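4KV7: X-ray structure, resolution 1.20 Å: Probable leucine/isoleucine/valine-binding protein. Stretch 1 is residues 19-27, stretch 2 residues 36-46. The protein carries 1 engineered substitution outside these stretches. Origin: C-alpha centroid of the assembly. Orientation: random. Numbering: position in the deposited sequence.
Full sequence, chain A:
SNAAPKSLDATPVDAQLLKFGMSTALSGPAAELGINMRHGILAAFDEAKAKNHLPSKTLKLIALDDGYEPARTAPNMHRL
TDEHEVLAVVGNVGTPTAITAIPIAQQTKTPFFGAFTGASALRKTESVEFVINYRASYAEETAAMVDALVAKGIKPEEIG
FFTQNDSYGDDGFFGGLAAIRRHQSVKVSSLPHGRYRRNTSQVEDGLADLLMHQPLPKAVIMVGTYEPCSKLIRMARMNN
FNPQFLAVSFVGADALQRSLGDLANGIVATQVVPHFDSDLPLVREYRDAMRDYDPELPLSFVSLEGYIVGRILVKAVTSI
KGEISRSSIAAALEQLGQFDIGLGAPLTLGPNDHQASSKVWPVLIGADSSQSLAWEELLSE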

# COMPACT_ATOMS: atom_id res chain seq x y z
N LYS A 19 11.41 17.89 9.60
CA LYS A 19 10.87 17.81 8.25
C LYS A 19 10.92 16.41 7.67
O LYS A 19 11.99 15.79 7.61
N PHE A 20 9.77 15.92 7.24
CA PHE A 20 9.68 14.65 6.54
C PHE A 20 9.19 14.89 5.13
O PHE A 20 8.40 15.80 4.89
N GLY A 21 9.67 14.10 4.18
CA GLY A 21 9.29 14.28 2.79
C GLY A 21 8.44 13.16 2.25
O GLY A 21 8.40 12.06 2.80
N MSE A 22 7.75 13.44 1.15
CA MSE A 22 6.93 12.46 0.46
C MSE A 22 6.82 12.89 -0.99
O MSE A 22 6.62 14.07 -1.27
N SER A 23 7.01 11.94 -1.91
CA SER A 23 6.70 12.15 -3.33
C SER A 23 5.62 11.15 -3.65
O SER A 23 5.79 9.96 -3.40
N THR A 24 4.49 11.60 -4.18
CA THR A 24 3.36 10.69 -4.31
C THR A 24 2.30 11.20 -5.25
O THR A 24 2.33 12.34 -5.70
N ALA A 25 1.34 10.33 -5.55
CA ALA A 25 0.26 10.67 -6.47
C ALA A 25 -0.78 11.53 -5.77
O ALA A 25 -1.67 11.02 -5.09
N LEU A 26 -0.66 12.84 -5.93
CA LEU A 26 -1.64 13.78 -5.37
C LEU A 26 -2.60 14.28 -6.45
O LEU A 26 -3.60 14.93 -6.14
N SER A 27 -2.30 13.98 -7.71
CA SER A 27 -3.18 14.28 -8.83
C SER A 27 -3.07 13.12 -9.81
O SER A 27 -2.26 12.22 -9.64
N ASN A 36 -4.82 9.97 0.22
CA ASN A 36 -5.21 9.32 1.46
C ASN A 36 -4.05 8.85 2.31
O ASN A 36 -4.15 8.89 3.54
N MSE A 37 -2.94 8.45 1.69
CA MSE A 37 -1.73 8.18 2.46
C MSE A 37 -1.29 9.45 3.18
O MSE A 37 -0.94 9.42 4.37
N ARG A 38 -1.29 10.57 2.47
CA ARG A 38 -0.92 11.84 3.06
C ARG A 38 -1.85 12.20 4.22
O ARG A 38 -1.37 12.59 5.28
N HIS A 39 -3.16 12.06 4.04
CA HIS A 39 -4.07 12.35 5.13
C HIS A 39 -3.81 11.49 6.36
O HIS A 39 -3.90 11.98 7.49
N GLY A 40 -3.53 10.20 6.17
CA GLY A 40 -3.26 9.32 7.30
C GLY A 40 -2.04 9.75 8.08
O GLY A 40 -2.06 9.79 9.32
N ILE A 41 -0.96 10.07 7.36
CA ILE A 41 0.25 10.58 8.00
C ILE A 41 -0.04 11.88 8.75
O ILE A 41 0.37 12.07 9.90
N LEU A 42 -0.75 12.79 8.09
CA LEU A 42 -1.04 14.07 8.73
C LEU A 42 -1.95 13.94 9.93
O LEU A 42 -1.81 14.68 10.90
N ALA A 43 -2.87 12.98 9.90
CA ALA A 43 -3.72 12.74 11.06
C ALA A 43 -2.88 12.23 12.23
O ALA A 43 -3.09 12.63 13.39
N ALA A 44 -1.92 11.36 11.94
CA ALA A 44 -0.99 10.88 12.97
C ALA A 44 -0.16 12.04 13.52
O ALA A 44 0.05 12.15 14.73
N PHE A 45 0.32 12.92 12.64
CA PHE A 45 1.12 14.05 13.10
C PHE A 45 0.26 15.00 13.94
O PHE A 45 0.73 15.53 14.94
N ASP A 46 -0.98 15.22 13.52
CA ASP A 46 -1.93 16.06 14.26
C ASP A 46 -2.15 15.53 15.68
O ASP A 46 -2.15 16.29 16.65

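Packing of strand 19-24 and the turn that follows it against helix 36-46 in a probable leucine/isoleucine/valine-binding protein. The two elements run nearly antiparallel, with their N-to-C directions at 162° and their axes 10.4 Å apart at closest approach. Met22 and Arg38 lie where the backbones come nearest, CA of Met22 to CA of Arg38 being 8.3 Å, and these two residues are also the most heavily covered. The contact is small, burying 262 Å² in all, and is made by side chains reaching across the gap; no hydrogen bond joins the stretches.

Met22, a selenomethionine, is the centre of the contact, with 73 Å² covered by the helix. Its CA-to-CB bond points toward the helix, and chi1 and chi2 are both t, so the chain extends almost straight across before chi3 (m) turns the terminal methyl. The selenium arrives beside the root of the Arg38 side chain, SE of Met22 lying 3.9 Å from CB of Arg38. The methyl lies between neighbouring turns: CE of Met22 is 4.0 Å from CG1 of Ile41, an apolar contact, and 4.4 Å from the backbone O of Met37. That carbonyl is already engaged within the helix, accepting a hydrogen bond from N of Ile41 at 3.1 Å. Ile41 (chi1 m, chi2 m) and Met37 (m, m, m), the second selenomethionine, both start toward the strand, but each loses only 17 Å² to it.

Arg38 has 55 Å² covered. With chi1, chi2 and chi3 all t, the chain is fully extended through CD and NE, and its closest contacts are made by methylene carbons: CB meets Met22, and CD of Arg38 lies 4.1 Å from CD2 of Leu26. Leu26 sits in the loop beyond the strand, and its CA-to-CB bond points sideways; the m, t rotamer nevertheless brings the end of the side chain nearer the helix, and 28 Å² is covered. The guanidinium group forms no salt bridge or hydrogen bond with stretch 1.

Towards the other end, Phe20 and Phe45 form the aromatic part of the contact, covering 33 and 34 Å². In both, the CA-to-CB bond points toward the other stretch, and chi1 is m. CD2 of Phe20 approaches CZ of Phe45 to 4.0 Å, while the ring centroids are 6.0 Å apart and the planes meet at 52°, an oblique arrangement. Because the stretches run in opposing directions, the early strand residue Phe20 meets the late helix residue Phe45, whereas Leu26, past the strand, meets Arg38 near the start of the stretch. The intervening strand residues Gly21 and Ser23 make no contact with the helix, consistent with strand alternation; OG of Ser23 is hydrogen-bonded elsewhere in the structure.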

# COMPACT_ATOMS: atom_id res chain seq x y z
CB LYS A 19 11.62 18.77 7.32
CG LYS A 19 11.38 20.25 7.61
CD LYS A 19 12.21 21.16 6.70
CE LYS A 19 13.69 21.03 6.99
NZ LYS A 19 14.51 21.97 6.17
CB PHE A 20 8.76 13.71 7.32
CG PHE A 20 9.32 13.35 8.66
CD1 PHE A 20 10.36 12.43 8.75
CD2 PHE A 20 8.90 14.00 9.81
CE1 PHE A 20 10.92 12.12 9.96
CE2 PHE A 20 9.47 13.69 11.03
CZ PHE A 20 10.48 12.75 11.11
CB MSE A 22 5.54 12.41 1.11
CG MSE A 22 4.52 11.47 0.46
SE MSE A 22 2.67 11.65 1.18
CE MSE A 22 3.00 10.84 2.91
CB SER A 23 7.92 11.91 -4.20
OG SER A 23 7.62 12.17 -5.56
CB THR A 24 2.76 10.42 -2.92
OG1 THR A 24 2.09 9.15 -2.96
CG2 THR A 24 1.79 11.53 -2.48
CB ALA A 25 -0.37 9.40 -7.02
CB LEU A 26 -0.95 14.96 -4.69
CG LEU A 26 -0.05 14.58 -3.52
CD1 LEU A 26 0.71 15.80 -3.00
CD2 LEU A 26 -0.86 13.94 -2.39
CB SER A 27 -2.76 15.58 -9.52
OG SER A 27 -1.51 15.41 -10.18
CB ASN A 36 -6.27 8.26 1.20
CG ASN A 36 -7.60 8.89 0.89
OD1 ASN A 36 -8.26 9.43 1.77
ND2 ASN A 36 -7.98 8.89 -0.38
CB MSE A 37 -0.60 7.70 1.55
CG MSE A 37 -0.55 6.20 1.32
SE MSE A 37 -0.34 5.15 2.96
CE MSE A 37 1.53 5.47 3.37
CB ARG A 38 -0.92 12.95 2.00
CG ARG A 38 -0.71 14.34 2.56
CD ARG A 38 -0.53 15.36 1.45
NE ARG A 38 -0.34 16.72 1.93
CZ ARG A 38 -1.34 17.53 2.25
NH1 ARG A 38 -2.60 17.13 2.19
NH2 ARG A 38 -1.08 18.77 2.67
CB HIS A 39 -5.53 12.19 4.70
CG HIS A 39 -6.04 13.31 3.85
ND1 HIS A 39 -5.76 14.63 4.11
CD2 HIS A 39 -6.83 13.30 2.75
CE1 HIS A 39 -6.36 15.39 3.21
NE2 HIS A 39 -7.02 14.61 2.38
CB ILE A 41 1.37 10.79 6.96
CG1 ILE A 41 1.88 9.44 6.44
CG2 ILE A 41 2.52 11.62 7.54
CD1 ILE A 41 2.85 8.77 7.36
CB LEU A 42 -1.61 15.06 7.72
CG LEU A 42 -0.63 15.55 6.64
CD1 LEU A 42 -1.34 16.43 5.63
CD2 LEU A 42 0.55 16.29 7.27
CB ALA A 43 -4.83 11.76 10.73
CB ALA A 44 -0.08 9.79 12.42
CB PHE A 45 1.73 14.80 11.92
CG PHE A 45 2.91 14.11 11.26
CD1 PHE A 45 3.32 12.83 11.64
CD2 PHE A 45 3.60 14.76 10.24
CE1 PHE A 45 4.42 12.23 11.02
CE2 PHE A 45 4.69 14.16 9.62
CZ PHE A 45 5.09 12.90 10.01
CB ASP A 46 -3.26 16.12 13.50
CG ASP A 46 -4.22 17.13 14.08
OD1 ASP A 46 -3.91 18.34 14.00
OD2 ASP A 46 -5.28 16.73 14.60